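Local coordinates for alpha-aminoadipate carrier protein lysW (Sulfolobus tokodaii, PDB 3VPB), which carries covalently bound glutamate and alpha-aminoadipate while they are converted to ornithine and lysine in arginine and lysine biosynthesis, at the interface of chains B and A. Coordinates in Å, arbitrary orientation; residue numbers count along the deposited sequence, not the author numbering. Chains: chain A, Alpha-aminoadipate carrier protein lysW; chain B, Putative acetylornithine deacetylase.

The interface of chains B and A. Residues chain B 55, 133, 135; chain A 50-51, 54-55.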
loop_
_atom_site.group_PDB
_atom_site.type_symbol
_atom_site.label_atom_id
_atom_site.label_comp_id
_atom_site.label_asym_id
_atom_site.label_seq_id
_atom_site.Cartn_x
_atom_site.Cartn_y
_atom_site.Cartn_z
ATOM N N VAL B 55 -17.399 10.973 -3.175
ATOM C CA VAL B 55 -16.605 11.106 -1.940
ATOM C C VAL B 55 -15.129 10.882 -2.251
ATOM O O VAL B 55 -14.262 11.476 -1.600
ATOM C CB VAL B 55 -17.070 10.072 -0.883
ATOM C CG1 VAL B 55 -16.283 10.217 0.456
ATOM C CG2 VAL B 55 -18.562 10.215 -0.602
ATOM N N TRP B 133 -11.001 15.413 6.083
ATOM C CA TRP B 133 -11.475 14.958 7.407
ATOM C C TRP B 133 -10.391 14.877 8.490
ATOM O O TRP B 133 -10.553 14.177 9.488
ATOM C CB TRP B 133 -12.191 13.600 7.311
ATOM C CG TRP B 133 -13.380 13.551 6.400
ATOM C CD1 TRP B 133 -14.295 14.548 6.162
ATOM C CD2 TRP B 133 -13.824 12.415 5.648
ATOM N NE1 TRP B 133 -15.261 14.105 5.286
ATOM C CE2 TRP B 133 -15.009 12.794 4.974
ATOM C CE3 TRP B 133 -13.348 11.103 5.496
ATOM C CZ2 TRP B 133 -15.705 11.921 4.131
ATOM C CZ3 TRP B 133 -14.047 10.234 4.653
ATOM C CH2 TRP B 133 -15.211 10.648 3.991
ATOM N N ARG B 135 -7.438 13.637 8.165
ATOM C CA ARG B 135 -6.635 12.418 8.008
ATOM C C ARG B 135 -5.155 12.764 7.763
ATOM O O ARG B 135 -4.809 13.505 6.827
ATOM C CB ARG B 135 -7.203 11.567 6.861
ATOM C CG ARG B 135 -6.867 10.081 6.912
ATOM C CD ARG B 135 -7.786 9.299 5.948
ATOM N NE ARG B 135 -7.805 9.914 4.616
ATOM C CZ ARG B 135 -8.854 10.521 4.070
ATOM N NH1 ARG B 135 -10.002 10.607 4.728
ATOM N NH2 ARG B 135 -8.756 11.057 2.860
ATOM N N VAL A 50 -12.761 3.219 3.504
ATOM C CA VAL A 50 -12.339 4.604 3.308
ATOM C C VAL A 50 -11.008 4.663 2.541
ATOM O O VAL A 50 -10.052 3.983 2.905
ATOM C CB VAL A 50 -12.285 5.370 4.660
ATOM C CG1 VAL A 50 -11.618 6.727 4.512
ATOM C CG2 VAL A 50 -13.698 5.554 5.219
ATOM N N GLY A 51 -10.963 5.446 1.460
ATOM C CA GLY A 51 -9.738 5.558 0.663
ATOM C C GLY A 51 -8.905 6.731 1.125
ATOM O O GLY A 51 -9.399 7.615 1.816
ATOM N N TRP A 54 -10.485 9.996 0.086
ATOM C CA TRP A 54 -11.889 10.251 0.472
ATOM C C TRP A 54 -12.123 11.545 1.240
ATOM O O TRP A 54 -11.383 11.877 2.159
ATOM C CB TRP A 54 -12.440 9.101 1.317
ATOM C CG TRP A 54 -12.878 7.922 0.524
ATOM C CD1 TRP A 54 -12.350 7.484 -0.669
ATOM C CD2 TRP A 54 -13.934 7.015 0.853
ATOM N NE1 TRP A 54 -13.015 6.357 -1.092
ATOM C CE2 TRP A 54 -13.993 6.050 -0.182
ATOM C CE3 TRP A 54 -14.845 6.925 1.922
ATOM C CZ2 TRP A 54 -14.932 5.006 -0.183
ATOM C CZ3 TRP A 54 -15.777 5.887 1.917
ATOM C CH2 TRP A 54 -15.810 4.945 0.870
ATOM N N GLY A 55 -13.193 12.243 0.887
ATOM C CA GLY A 55 -13.659 13.368 1.673
ATOM C C GLY A 55 -14.117 14.498 0.796
ATOM O O GLY A 55 -14.671 14.274 -0.280
#
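B:Arg135 and B:Val55 hold the two ends of one peptide unit, that between A:Trp54 and A:Gly55, from opposite sides of the carrier tail. Traced outward from CB, the side chain of B:Arg135 is carried to the tail by CG set anti to the backbone N (chi1 -157°) and then by a bend at chi3. NE comes within 4.0 Å of A:Gly51 O, which sits over one face of the guanidinium group, toward its rim. At the tip, both terminal nitrogens converge on the carbonyl oxygen of A:Trp54, which lies in the guanidinium plane. NH2 forms the shorter hydrogen bond, 2.8 Å to A:Trp54 O, arriving in the carbonyl plane on a lone pair. NH1 to the same A:Trp54 O is longer and more bent, 3.2 Å with 137° at the hydrogen. A leucine in place of B:Arg135 would probably leave this carbonyl without both donors and allow the tail to shift at this point.

The amide of the same unit is satisfied separately: A:Gly55 N donates to B:Val55 O at 2.8 Å, nearly straight. Packing surrounds this polar axis. A:Gly55 CA rests over the six-membered ring of B:Trp133, 3.7 Å from its centroid, a CH-pi contact made by the backbone itself. The indole of A:Trp54 has B:Val55 CG1 above one face, 3.9 Å from its CE3, while A:Val50 CA and A:Gly51 N lie over the opposite face; the ring is thus sandwiched between chain B and the carrier's own chain.

The seven residues all lie in loops; A:Trp54 and A:Gly55 belong to the C-terminal EDWGE motif of LysW, which A:Val50 and A:Gly51 precede. Chain B is ArgX, the glutamate–LysW ligase. Gripping the peptide unit just ahead of the C-terminal glutamate probably helps it direct that residue's gamma-carboxyl group toward the ATP-grasp active site, where it is joined to the amino group of glutamate.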